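Local coordinates for protein YgiW (Escherichia coli, PDB 1NNX) that is of unknown function but is a periplasmic protein of the bacterial OB-fold family, at residues Gly4-Ser9 with Asp36-Thr41; Thr26-Ala31 with Val40-Asn45; Lys32-Asp37 with Gly88-Asp93; Ile64-Asp69 with Val97-Lys102; Asp82-Gln87 with Lys102-Val107. All coordinates share one frame; numbering follows the deposited sequence.

Contact 1. Residues Gly4-Ser9 with Asp36-Thr41; sequences GFSGPS and DDTWVT
The N-terminal arm of this OB-fold protein lies across the start of strand 38-51, where S6, G7 and P8 meet W39. One nearly straight hydrogen bond joins the two chains: W39 N donates to S6 OG over 2.9 Å, with 175° at the hydrogen. S6 OG also comes to 3.5 Å from W39 CB, so the serine hydroxyl sits at the root of the indole rather than on its ring.

The rest of the contact is two CH-pi contacts over one face of that indole. W39 CG is anti to the backbone N (chi1 -177°), which puts CG on the side of the arm, 3.5 Å from G7 CA. G7 CA lies 3.8 Å from the centroid of the five-membered ring. Next to it, P8 CD covers the six-membered ring at 3.8 Å from its centroid, only 15° off the ring normal. The pyrrolidine and indole side chains cross at about a right angle.

F5 turns its own ring back over G7 N instead of reaching the strand. Beyond the arm, the W39 side chain also touches Q87, E89 and K102. Several residues of the arm touch a neighbouring molecule in the crystal, so its course in solution may differ. The arrangement is a pair of CH-pi contacts, from glycine and proline, on a surface tryptophan of the strand, with a serine hydroxyl bonded at one end.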
# COMPACT_ATOMS: atom_id res chain seq x y z
N GLY A 4 18.44 10.33 4.34
CA GLY A 4 17.80 10.25 5.62
C GLY A 4 16.90 9.06 5.70
O GLY A 4 16.80 8.27 4.82
N PHE A 5 16.23 8.99 6.82
CA PHE A 5 15.28 7.89 7.04
C PHE A 5 13.89 8.28 6.49
O PHE A 5 13.35 9.37 6.84
CB PHE A 5 15.15 7.64 8.56
CG PHE A 5 14.17 6.56 8.92
CD1 PHE A 5 13.06 6.87 9.73
CD2 PHE A 5 14.38 5.23 8.53
CE1 PHE A 5 12.17 5.88 10.17
CE2 PHE A 5 13.48 4.23 8.98
CZ PHE A 5 12.41 4.51 9.77
N SER A 6 13.33 7.39 5.66
CA SER A 6 11.94 7.53 5.17
C SER A 6 11.17 6.40 5.87
O SER A 6 11.33 5.24 5.50
CB SER A 6 11.93 7.36 3.65
OG SER A 6 10.60 7.55 3.15
N GLY A 7 10.38 6.73 6.88
CA GLY A 7 9.67 5.71 7.63
C GLY A 7 8.86 6.35 8.72
O GLY A 7 8.86 7.58 8.85
N PRO A 8 8.22 5.57 9.56
CA PRO A 8 7.38 6.09 10.65
C PRO A 8 8.11 6.71 11.82
O PRO A 8 9.25 6.36 12.11
CB PRO A 8 6.57 4.89 11.04
CG PRO A 8 7.45 3.75 10.74
CD PRO A 8 8.34 4.10 9.60
N SER A 9 7.44 7.67 12.47
CA SER A 9 8.00 8.35 13.62
C SER A 9 7.10 8.08 14.84
O SER A 9 5.90 7.80 14.65
CB SER A 9 8.09 9.85 13.36
OG SER A 9 9.08 10.16 12.38
N ASP A 36 11.47 5.42 -5.78
CA ASP A 36 11.59 4.12 -5.20
C ASP A 36 12.10 4.29 -3.76
O ASP A 36 12.89 5.17 -3.44
CB ASP A 36 12.58 3.31 -6.02
CG ASP A 36 12.87 1.99 -5.41
OD1 ASP A 36 14.06 1.69 -5.20
OD2 ASP A 36 11.92 1.23 -5.15
N ASP A 37 11.62 3.41 -2.87
CA ASP A 37 12.03 3.44 -1.47
C ASP A 37 11.60 4.67 -0.69
O ASP A 37 12.38 5.35 -0.03
CB ASP A 37 13.57 3.22 -1.35
CG ASP A 37 13.97 2.43 -0.10
OD1 ASP A 37 15.11 2.66 0.38
OD2 ASP A 37 13.17 1.60 0.42
N THR A 38 10.32 4.96 -0.79
CA THR A 38 9.68 6.06 -0.09
C THR A 38 8.57 5.47 0.79
O THR A 38 7.71 4.77 0.26
CB THR A 38 9.04 7.04 -1.10
OG1 THR A 38 10.07 7.60 -1.94
CG2 THR A 38 8.34 8.16 -0.37
N TRP A 39 8.53 5.86 2.06
CA TRP A 39 7.49 5.44 3.00
C TRP A 39 6.20 6.20 2.74
O TRP A 39 6.21 7.47 2.63
CB TRP A 39 7.96 5.70 4.42
CG TRP A 39 7.00 5.24 5.43
CD1 TRP A 39 6.11 5.99 6.11
CD2 TRP A 39 6.86 3.90 5.92
NE1 TRP A 39 5.41 5.21 6.99
CE2 TRP A 39 5.85 3.92 6.90
CE3 TRP A 39 7.50 2.68 5.64
CZ2 TRP A 39 5.45 2.77 7.62
CZ3 TRP A 39 7.09 1.50 6.37
CH2 TRP A 39 6.08 1.59 7.33
N VAL A 40 5.09 5.49 2.64
CA VAL A 40 3.77 6.11 2.39
C VAL A 40 2.69 5.46 3.25
O VAL A 40 2.81 4.30 3.66
CB VAL A 40 3.08 5.65 0.96
CG1 VAL A 40 3.51 4.31 0.47
CG2 VAL A 40 1.51 5.27 1.14
N THR A 41 1.60 6.16 3.46
CA THR A 41 0.41 5.70 4.09
C THR A 41 -0.70 5.99 3.08
O THR A 41 -0.80 7.09 2.52
CB THR A 41 0.09 6.47 5.39
OG1 THR A 41 1.16 6.35 6.34
CG2 THR A 41 -1.22 5.99 5.96

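Contact 2. Residues Thr26-Ala31 with Val40-Asn45; sequences TTVESA and VTLRGN
The flat groups that T26 and T41 bring together are peptide units, not rings. T26 N donates to T41 O over 2.9 Å, with 167° at the hydrogen.

Two waters extend the pairing on the polar atoms of T26. Water 2 is 2.6 Å from T26 OG1 and accepts from T41 N. Water 1 lies 2.7 Å from T26 O and accepts from R43 N at 2.9 Å. Backbone N-H groups at T41 and R43 are thus tied to the incoming chain through solvent, while the direct bond uses the carbonyl of T41, which lies between them in sequence.

The apolar part is carried by L42. Its CG is anti to the carbonyl carbon and beside the backbone N (chi1 -54°), and the side chain approaches the short helix 28-31. There L42 CD1 is 4.3 Å from V28 CG2. The position of the other methyl, CD2, is doubtful, since it sits too close to the carbonyl of T26.

T27 occupies the N-cap position, and its OG1 shares a hydrogen bond of 2.9 Å with S30 OG. The start of the helix is also held by D59 and S61, which accept from V28 N and E29 N. L42 and V28 both touch F57 of strand 54-59. The whole is a short helical turn, with T27 at its N-cap position, packed beside the first strand of an OB fold and joined to it by one direct backbone bond and two water bridges.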
# COMPACT_ATOMS: atom_id res chain seq x y z
N THR A 26 -1.40 9.73 1.57
CA THR A 26 -1.11 10.09 0.20
C THR A 26 -2.08 9.40 -0.73
O THR A 26 -2.51 8.28 -0.50
CB THR A 26 0.32 9.64 -0.13
OG1 THR A 26 1.26 10.31 0.76
CG2 THR A 26 0.72 9.87 -1.63
N THR A 27 -2.41 10.03 -1.85
CA THR A 27 -3.32 9.38 -2.78
C THR A 27 -2.57 8.33 -3.60
O THR A 27 -1.35 8.42 -3.80
CB THR A 27 -3.91 10.43 -3.80
OG1 THR A 27 -2.86 10.93 -4.59
CG2 THR A 27 -4.63 11.58 -3.03
N VAL A 28 -3.33 7.29 -4.00
CA VAL A 28 -2.72 6.23 -4.84
C VAL A 28 -2.08 6.80 -6.11
O VAL A 28 -0.95 6.48 -6.42
CB VAL A 28 -3.75 5.20 -5.25
CG1 VAL A 28 -3.16 4.33 -6.41
CG2 VAL A 28 -4.06 4.32 -4.03
N GLU A 29 -2.78 7.72 -6.78
CA GLU A 29 -2.24 8.28 -8.00
C GLU A 29 -0.94 9.01 -7.79
O GLU A 29 0.02 8.84 -8.57
CB GLU A 29 -3.27 8.97 -8.94
CG GLU A 29 -2.79 9.08 -10.49
CD GLU A 29 -2.65 7.74 -11.16
OE1 GLU A 29 -1.88 7.66 -12.15
OE2 GLU A 29 -3.31 6.78 -10.71
N SER A 30 -0.81 9.80 -6.71
CA SER A 30 0.44 10.45 -6.50
C SER A 30 1.56 9.52 -6.00
O SER A 30 2.72 9.76 -6.26
CB SER A 30 0.29 11.69 -5.60
OG SER A 30 -0.00 11.34 -4.28
N ALA A 31 1.19 8.45 -5.27
CA ALA A 31 2.19 7.51 -4.79
C ALA A 31 2.91 6.87 -5.96
O ALA A 31 4.09 6.54 -5.86
CB ALA A 31 1.52 6.45 -3.93
N VAL A 40 5.09 5.49 2.64
CA VAL A 40 3.77 6.11 2.39
C VAL A 40 2.69 5.46 3.25
O VAL A 40 2.81 4.30 3.66
CB VAL A 40 3.08 5.65 0.96
CG1 VAL A 40 3.51 4.31 0.47
CG2 VAL A 40 1.51 5.27 1.14
N THR A 41 1.60 6.16 3.46
CA THR A 41 0.41 5.70 4.09
C THR A 41 -0.70 5.99 3.08
O THR A 41 -0.80 7.09 2.52
CB THR A 41 0.09 6.47 5.39
OG1 THR A 41 1.16 6.35 6.34
CG2 THR A 41 -1.22 5.99 5.96
N LEU A 42 -1.54 5.01 2.77
CA LEU A 42 -2.67 5.13 1.85
C LEU A 42 -3.94 4.64 2.52
O LEU A 42 -3.88 3.78 3.45
CB LEU A 42 -2.41 4.28 0.57
CG LEU A 42 -1.10 4.59 -0.13
CD1 LEU A 42 -0.92 3.48 -1.22
CD2 LEU A 42 -1.07 5.93 -0.71
N ARG A 43 -5.09 5.10 2.06
CA ARG A 43 -6.33 4.63 2.56
C ARG A 43 -7.23 4.27 1.41
O ARG A 43 -7.30 5.01 0.41
CB ARG A 43 -7.03 5.67 3.46
CG ARG A 43 -6.40 5.72 4.84
CD ARG A 43 -7.16 6.74 5.76
NE ARG A 43 -6.74 6.62 7.15
CZ ARG A 43 -7.56 6.78 8.18
NH1 ARG A 43 -8.84 7.05 7.95
NH2 ARG A 43 -7.11 6.72 9.42
N GLY A 44 -7.90 3.12 1.49
CA GLY A 44 -8.73 2.72 0.38
C GLY A 44 -9.23 1.33 0.62
O GLY A 44 -9.49 0.94 1.75
N ASN A 45 -9.41 0.62 -0.46
CA ASN A 45 -9.96 -0.72 -0.40
C ASN A 45 -9.13 -1.73 -1.17
O ASN A 45 -8.59 -1.43 -2.27
CB ASN A 45 -11.38 -0.68 -0.99
CG ASN A 45 -12.31 0.31 -0.22
OD1 ASN A 45 -12.28 1.49 -0.50
ND2 ASN A 45 -13.01 -0.15 0.75
O HOH W 1 -4.81 6.91 -0.25
O HOH W 2 1.86 9.13 3.00

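Contact 3. Residues Lys32-Asp37 with Gly88-Asp93; sequences KSLRDD and GEVDKD. With SO4 (sulfate ion), chain B.
K32 touches K92 through its backbone, with K32 O 3.2 Å from K92 CE. Its extended side chain leads away from the strand, and K32 NZ donates to sulfate O3 at 2.6 Å, an ion probably taken from the crystallisation liquor. E29 is a second partner of that ammonium, and T63 N also binds the sulfate.

At L34 the carbonyl takes over: K92 NZ donates to L34 O over 2.7 Å, approaching from 50° above the carbonyl plane. The bend at K92 chi3 (-105°) puts CE near this row of carbonyls. R35 O then rests 3.8 Å from V90 CG1.

D36 supplies the side-chain grip. K92 N donates to D36 OD2 at 2.8 Å, on the anti side and 30° out of the carboxylate plane. Water 3 donates both to D36 OD2 and to D91 OD1, bridging two like charges that lie close together. D37 N closes the segment by donating to V90 O at 2.8 Å.

Chemically, the loop presents the L34 carbonyl to a lysine and a carboxylate to a strand N-H. The bridging water and the K92 N-H would offset some of the repulsion between D36 and D91, whose closeness may nonetheless raise the proton affinity of the pair.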
# COMPACT_ATOMS: atom_id res chain seq x y z
N LYS A 32 2.23 6.71 -7.07
CA LYS A 32 2.87 6.11 -8.23
C LYS A 32 4.00 6.95 -8.75
O LYS A 32 4.92 6.46 -9.44
CB LYS A 32 1.89 5.90 -9.37
CG LYS A 32 0.81 4.99 -9.08
CD LYS A 32 0.01 4.83 -10.37
CE LYS A 32 -1.27 4.13 -10.06
NZ LYS A 32 -2.20 4.06 -11.21
N SER A 33 3.98 8.23 -8.42
CA SER A 33 5.01 9.15 -8.92
C SER A 33 6.17 9.31 -8.00
O SER A 33 7.13 10.01 -8.30
CB SER A 33 4.41 10.56 -9.16
OG SER A 33 4.19 11.28 -7.92
N LEU A 34 6.13 8.64 -6.85
CA LEU A 34 7.18 8.88 -5.90
C LEU A 34 8.40 8.06 -6.23
O LEU A 34 8.30 7.07 -6.99
CB LEU A 34 6.66 8.52 -4.49
CG LEU A 34 5.52 9.38 -3.95
CD1 LEU A 34 5.04 8.88 -2.64
CD2 LEU A 34 6.04 10.80 -3.72
N ARG A 35 9.51 8.44 -5.66
CA ARG A 35 10.74 7.71 -5.86
C ARG A 35 10.70 6.33 -5.21
O ARG A 35 10.02 6.11 -4.19
CB ARG A 35 12.12 8.31 -5.52
CG ARG A 35 13.29 7.68 -6.40
CD ARG A 35 14.53 8.58 -6.48
NE ARG A 35 15.42 8.20 -7.58
CZ ARG A 35 15.79 6.96 -7.87
NH1 ARG A 35 16.61 6.74 -8.89
NH2 ARG A 35 15.35 5.93 -7.16
N ASP A 36 11.47 5.42 -5.78
CA ASP A 36 11.59 4.12 -5.20
C ASP A 36 12.10 4.29 -3.76
O ASP A 36 12.89 5.17 -3.44
CB ASP A 36 12.58 3.31 -6.02
CG ASP A 36 12.87 1.99 -5.41
OD1 ASP A 36 14.06 1.69 -5.20
OD2 ASP A 36 11.92 1.23 -5.15
N ASP A 37 11.62 3.41 -2.87
CA ASP A 37 12.03 3.44 -1.47
C ASP A 37 11.60 4.67 -0.69
O ASP A 37 12.38 5.35 -0.03
CB ASP A 37 13.57 3.22 -1.35
CG ASP A 37 13.97 2.43 -0.10
OD1 ASP A 37 15.11 2.66 0.38
OD2 ASP A 37 13.17 1.60 0.42
N GLY A 88 3.67 1.36 4.16
CA GLY A 88 4.77 0.58 3.61
C GLY A 88 5.59 1.42 2.68
O GLY A 88 5.46 2.65 2.69
N GLU A 89 6.40 0.76 1.88
CA GLU A 89 7.30 1.48 0.96
C GLU A 89 6.93 1.37 -0.46
O GLU A 89 6.53 0.31 -0.93
CB GLU A 89 8.72 0.93 1.04
CG GLU A 89 9.32 0.93 2.43
CD GLU A 89 9.04 -0.29 3.23
OE1 GLU A 89 8.41 -1.23 2.70
OE2 GLU A 89 9.46 -0.30 4.39
N VAL A 90 7.06 2.50 -1.16
CA VAL A 90 6.86 2.49 -2.62
C VAL A 90 8.06 1.69 -3.17
O VAL A 90 9.20 1.96 -2.81
CB VAL A 90 6.89 3.96 -3.19
CG1 VAL A 90 7.00 3.92 -4.76
CG2 VAL A 90 5.60 4.65 -2.85
N ASP A 91 7.79 0.65 -3.97
CA ASP A 91 8.83 -0.20 -4.59
C ASP A 91 8.63 0.05 -6.07
O ASP A 91 7.70 -0.47 -6.68
CB ASP A 91 8.50 -1.68 -4.30
CG ASP A 91 9.67 -2.60 -4.52
OD1 ASP A 91 10.73 -2.11 -4.93
OD2 ASP A 91 9.52 -3.82 -4.25
N LYS A 92 9.56 0.78 -6.66
CA LYS A 92 9.42 1.16 -8.05
C LYS A 92 10.61 0.71 -8.80
O LYS A 92 11.74 0.98 -8.41
CB LYS A 92 9.33 2.68 -8.16
CG LYS A 92 8.97 3.21 -9.55
CD LYS A 92 9.21 4.71 -9.62
CE LYS A 92 7.92 5.50 -9.60
NZ LYS A 92 8.19 7.01 -9.64
N ASP A 93 10.32 0.02 -9.89
CA ASP A 93 11.35 -0.51 -10.80
C ASP A 93 11.04 -0.01 -12.20
O ASP A 93 10.07 0.63 -12.41
CB ASP A 93 11.31 -2.03 -10.78
CG ASP A 93 12.02 -2.59 -9.59
OD1 ASP A 93 12.03 -1.92 -8.53
OD2 ASP A 93 12.57 -3.70 -9.70
S SO4 B . -5.55 3.30 -12.58
O1 SO4 B . -6.68 2.48 -12.10
O2 SO4 B . -6.11 4.35 -13.45
O3 SO4 B . -4.78 3.92 -11.50
O4 SO4 B . -4.65 2.38 -13.34
O HOH W 3 12.24 -0.32 -3.15

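Contact 4. Residues Ile64-Asp69 with Val97-Lys102; sequences INVDID and VEIDVK
V66 and I99 lie side by side at the apolar centre, pointing the same way, with V66 CG1 3.8 Å from I99 CB. I64 flanks them by crossing I99 at about a right angle, CD1 to CD1, at 4.0 Å. Toward the other end V101 CG2 touches both V66 and I68: it lies 3.8 Å from V66 CB and 3.9 Å from I68 CG1. I99 CG1 is anti to its carbonyl carbon (chi1 -54°), an orientation that sets it near both V66 CG1 and I64 CD1. Side chains of V40, V90, I46, I86 and F57 close in on this cluster.

Outward from it runs the backbone pairing of two parallel strands, 64-67 and 97-101. D67 N donates to I99 O at 2.8 Å with 170° at the hydrogen, and V101 N returns a bond to D67 O at 2.9 Å. Upstream, I99 N donates to N65 O over a longer 3.1 Å.

Waters bridge the polar ends. V97 O accepts from two, one held by N65 N and the other by N65 ND2, while a third donates to D67 O and V101 O and accepts from D69 N.

On the face away from the apolar cluster stand D67, E98 and D100, with D91 of the adjoining strand close by. The spacing of E98 and D100 is doubtful. Such a crowd of acids may raise the proton affinity of some of them, on a sheet apolar on one side and acidic on the other.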
# COMPACT_ATOMS: atom_id res chain seq x y z
N ILE A 64 -3.38 0.53 -7.43
CA ILE A 64 -1.98 0.20 -7.42
C ILE A 64 -1.88 -1.19 -6.83
O ILE A 64 -2.72 -1.60 -5.97
CB ILE A 64 -1.16 1.20 -6.56
CG1 ILE A 64 0.34 0.96 -6.77
CG2 ILE A 64 -1.57 1.14 -5.05
CD1 ILE A 64 1.20 2.08 -6.10
N ASN A 65 -0.86 -1.92 -7.24
CA ASN A 65 -0.69 -3.27 -6.68
C ASN A 65 0.07 -3.16 -5.35
O ASN A 65 0.96 -2.33 -5.22
CB ASN A 65 0.12 -4.16 -7.66
CG ASN A 65 -0.63 -4.42 -8.94
OD1 ASN A 65 -1.87 -4.38 -8.98
ND2 ASN A 65 0.13 -4.73 -10.01
N VAL A 66 -0.31 -3.99 -4.40
CA VAL A 66 0.31 -3.99 -3.08
C VAL A 66 0.71 -5.43 -2.69
O VAL A 66 0.00 -6.41 -2.99
CB VAL A 66 -0.60 -3.36 -2.00
CG1 VAL A 66 -0.94 -1.87 -2.41
CG2 VAL A 66 -1.90 -4.12 -1.80
N ASP A 67 1.87 -5.54 -2.08
CA ASP A 67 2.36 -6.86 -1.62
C ASP A 67 2.11 -6.97 -0.13
O ASP A 67 2.67 -6.19 0.63
CB ASP A 67 3.86 -6.99 -1.93
CG ASP A 67 4.51 -8.28 -1.36
OD1 ASP A 67 5.61 -8.63 -1.87
OD2 ASP A 67 3.98 -8.94 -0.43
N ILE A 68 1.28 -7.92 0.27
CA ILE A 68 0.89 -8.13 1.68
C ILE A 68 1.21 -9.59 2.05
O ILE A 68 0.56 -10.49 1.56
CB ILE A 68 -0.58 -7.91 1.89
CG1 ILE A 68 -0.97 -6.48 1.43
CG2 ILE A 68 -0.88 -8.05 3.34
CD1 ILE A 68 -2.47 -6.21 1.39
N ASP A 69 2.27 -9.74 2.83
CA ASP A 69 2.67 -11.10 3.30
C ASP A 69 1.59 -11.60 4.22
O ASP A 69 0.88 -10.87 4.92
CB ASP A 69 3.97 -11.00 4.08
CG ASP A 69 4.54 -12.38 4.49
OD1 ASP A 69 5.23 -13.01 3.65
OD2 ASP A 69 4.29 -12.83 5.64
N VAL A 97 5.31 -0.52 -10.25
CA VAL A 97 5.33 0.23 -9.01
C VAL A 97 4.38 -0.57 -8.13
O VAL A 97 3.37 -1.19 -8.61
CB VAL A 97 4.91 1.71 -9.16
CG1 VAL A 97 3.46 1.83 -9.62
CG2 VAL A 97 5.10 2.44 -7.82
N GLU A 98 4.74 -0.74 -6.87
CA GLU A 98 3.86 -1.50 -5.97
C GLU A 98 4.18 -0.91 -4.58
O GLU A 98 5.12 -0.15 -4.37
CB GLU A 98 4.33 -2.97 -5.75
CG GLU A 98 5.66 -3.24 -4.87
CD GLU A 98 6.09 -4.72 -4.91
OE1 GLU A 98 7.05 -5.08 -4.21
OE2 GLU A 98 5.45 -5.51 -5.66
N ILE A 99 3.33 -1.21 -3.65
CA ILE A 99 3.60 -0.85 -2.26
C ILE A 99 3.96 -2.13 -1.49
O ILE A 99 3.19 -3.12 -1.56
CB ILE A 99 2.36 -0.25 -1.54
CG1 ILE A 99 1.80 0.94 -2.32
CG2 ILE A 99 2.77 0.18 -0.09
CD1 ILE A 99 2.87 2.02 -2.52
N ASP A 100 5.08 -2.14 -0.78
CA ASP A 100 5.43 -3.35 0.06
C ASP A 100 4.83 -3.00 1.39
O ASP A 100 5.34 -2.13 2.09
CB ASP A 100 6.97 -3.34 0.01
CG ASP A 100 7.54 -3.67 -1.40
OD1 ASP A 100 6.86 -4.36 -2.20
OD2 ASP A 100 8.67 -3.24 -1.66
N VAL A 101 3.76 -3.70 1.76
CA VAL A 101 3.02 -3.33 2.96
C VAL A 101 3.59 -3.83 4.27
O VAL A 101 3.79 -5.06 4.44
CB VAL A 101 1.54 -3.78 2.78
CG1 VAL A 101 0.76 -3.45 4.04
CG2 VAL A 101 0.92 -3.12 1.50
N LYS A 102 3.81 -2.91 5.20
CA LYS A 102 4.29 -3.33 6.55
C LYS A 102 3.15 -3.48 7.53
O LYS A 102 3.25 -4.22 8.51
CB LYS A 102 5.24 -2.28 7.14
CG LYS A 102 6.60 -2.27 6.54
CD LYS A 102 7.38 -3.57 6.97
CE LYS A 102 8.86 -3.50 6.63
NZ LYS A 102 9.54 -4.83 6.94
O HOH W 4 0.82 -1.21 -9.53
O HOH W 5 2.82 -3.76 -10.07
O HOH W 6 4.01 -7.48 3.29

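Contact 5. Residues Asp82-Gln87 with Lys102-Val107; sequences DTVEIQ and KQIRKV
I86 and I104 meet through the branches their torsions set. I86 CG1 stands between its backbone N and carbonyl carbon (chi1 57°), while CG2 is anti to the carbonyl carbon and meets I104 CG1 at 3.7 Å. I104 CG1 is itself anti to its backbone N (chi1 -179°). V84 joins them, its CB 4.0 Å from I104 CG1, so a row of branched side chains covers one face of the two strands.

The backbones run antiparallel, at 166° between strand directions. E85 and R105 form a hydrogen-bonded pair: E85 N donates to R105 O at 2.8 Å and R105 N to E85 O at 3.0 Å. At Q87 the regular pattern breaks into a classic beta bulge. Q87 O accepts from both K102 N, at 2.7 Å, and Q103 N, at a longer 3.3 Å. Here the partner chain also turns its corner.

At the other end the pairing continues, with polar contacts. V107 N donates to T83 O at 2.8 Å, and a water bridges T83 N and V107 O. D82 OD1 and K106 NZ make only a long salt bridge of 3.9 Å; T79 N and T77 O are their respective further partners.

Strand 84-93 is flanked on its other side by strand 38-51, where V84 and I86 bond to the backbones of G44 and L42, and R43 pairs with E85. F57 of strand 54-59 packs on V84 and I86, with W73 beside I104.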
# COMPACT_ATOMS: atom_id res chain seq x y z
N ASP A 82 -14.45 -2.98 3.13
CA ASP A 82 -13.75 -2.41 4.24
C ASP A 82 -12.77 -1.34 3.85
O ASP A 82 -12.01 -1.51 2.91
CB ASP A 82 -12.99 -3.49 4.97
CG ASP A 82 -13.91 -4.54 5.56
OD1 ASP A 82 -13.52 -5.72 5.59
OD2 ASP A 82 -15.03 -4.17 6.00
N THR A 83 -12.87 -0.20 4.49
CA THR A 83 -11.84 0.81 4.24
C THR A 83 -10.68 0.38 5.10
O THR A 83 -10.81 0.01 6.29
CB THR A 83 -12.26 2.19 4.70
OG1 THR A 83 -13.44 2.56 3.99
CG2 THR A 83 -11.09 3.19 4.46
N VAL A 84 -9.50 0.40 4.50
CA VAL A 84 -8.27 0.04 5.24
C VAL A 84 -7.19 1.07 5.07
O VAL A 84 -7.18 1.87 4.08
CB VAL A 84 -7.63 -1.34 4.78
CG1 VAL A 84 -8.58 -2.49 5.11
CG2 VAL A 84 -7.27 -1.30 3.30
N GLU A 85 -6.34 1.14 6.07
CA GLU A 85 -5.20 2.00 5.98
C GLU A 85 -3.95 1.08 5.82
O GLU A 85 -3.76 0.13 6.61
CB GLU A 85 -4.94 2.97 7.14
CG GLU A 85 -3.68 3.86 7.03
CD GLU A 85 -3.51 4.76 8.24
OE1 GLU A 85 -4.17 5.82 8.25
OE2 GLU A 85 -2.73 4.38 9.15
N ILE A 86 -3.10 1.34 4.85
CA ILE A 86 -1.87 0.58 4.67
C ILE A 86 -0.68 1.50 4.78
O ILE A 86 -0.77 2.69 4.44
CB ILE A 86 -1.79 -0.19 3.33
CG1 ILE A 86 -1.95 0.76 2.11
CG2 ILE A 86 -2.88 -1.31 3.33
CD1 ILE A 86 -1.84 0.07 0.75
N GLN A 87 0.41 0.99 5.34
CA GLN A 87 1.66 1.72 5.46
C GLN A 87 2.74 0.81 4.91
O GLN A 87 2.74 -0.40 5.20
CB GLN A 87 1.98 2.11 6.91
CG GLN A 87 0.90 3.00 7.52
CD GLN A 87 1.25 3.54 8.91
OE1 GLN A 87 0.36 3.99 9.65
NE2 GLN A 87 2.51 3.51 9.26
N LYS A 102 3.81 -2.91 5.20
CA LYS A 102 4.29 -3.33 6.55
C LYS A 102 3.15 -3.48 7.53
O LYS A 102 3.25 -4.22 8.51
CB LYS A 102 5.24 -2.28 7.14
CG LYS A 102 6.60 -2.27 6.54
CD LYS A 102 7.38 -3.57 6.97
CE LYS A 102 8.86 -3.50 6.63
NZ LYS A 102 9.54 -4.83 6.94
N GLN A 103 2.03 -2.79 7.30
CA GLN A 103 0.92 -2.79 8.21
C GLN A 103 -0.38 -2.50 7.49
O GLN A 103 -0.45 -1.62 6.63
CB GLN A 103 1.06 -1.95 9.48
CG GLN A 103 -0.22 -1.86 10.40
CD GLN A 103 0.03 -1.44 11.81
OE1 GLN A 103 1.11 -1.03 12.17
NE2 GLN A 103 -1.01 -1.54 12.63
N ILE A 104 -1.42 -3.23 7.84
CA ILE A 104 -2.73 -3.00 7.31
C ILE A 104 -3.69 -3.00 8.48
O ILE A 104 -3.64 -3.92 9.36
CB ILE A 104 -3.11 -4.06 6.22
CG1 ILE A 104 -4.50 -3.71 5.69
CG2 ILE A 104 -3.01 -5.53 6.80
CD1 ILE A 104 -4.84 -4.43 4.41
N ARG A 105 -4.52 -1.99 8.56
CA ARG A 105 -5.56 -1.93 9.59
C ARG A 105 -6.90 -1.44 9.03
O ARG A 105 -6.96 -0.67 8.08
CB ARG A 105 -5.14 -1.06 10.77
CG ARG A 105 -4.74 0.34 10.48
CD ARG A 105 -4.27 1.01 11.81
NE ARG A 105 -5.40 1.05 12.74
CZ ARG A 105 -6.16 2.12 12.94
NH1 ARG A 105 -5.91 3.25 12.30
NH2 ARG A 105 -7.23 2.03 13.72
N LYS A 106 -8.02 -1.95 9.56
CA LYS A 106 -9.30 -1.49 9.10
C LYS A 106 -9.63 -0.10 9.71
O LYS A 106 -9.23 0.23 10.84
CB LYS A 106 -10.39 -2.51 9.49
CG LYS A 106 -10.31 -3.79 8.68
CD LYS A 106 -11.64 -4.56 8.51
CE LYS A 106 -12.07 -5.26 9.77
NZ LYS A 106 -12.87 -6.46 9.39
N VAL A 107 -10.33 0.71 8.97
CA VAL A 107 -10.73 2.00 9.52
C VAL A 107 -12.11 2.40 8.99
O VAL A 107 -12.93 1.55 8.63
CB VAL A 107 -9.76 3.07 9.21
CG1 VAL A 107 -8.53 2.83 10.02
CG2 VAL A 107 -9.47 3.13 7.71
O HOH W 7 -15.54 -5.21 8.85
O HOH W 8 -14.79 -0.06 6.72

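Overall arrangement
The five contacts lie on the five-stranded sheet of the OB fold, ordered 38-51, 54-59, 62-67, 96-106, 84-93, with the last strand pairing back onto the first. Contacts 1 and 2 set the N-terminal arm and the helical turn on strand 38-51, their centres about 13 Å apart. Contact 3 ties the loop between helix 28-31 and that strand to 84-93. Contacts 4 and 5 share K102, where the last strand turns its corner, and their centres are about 12 Å apart. Contacts 3 and 5 lie on opposite sides of the chain's centre. I99 touches V40, L42 and V90, so contacts 2, 3 and 4 meet in one core that the strand pairing encloses.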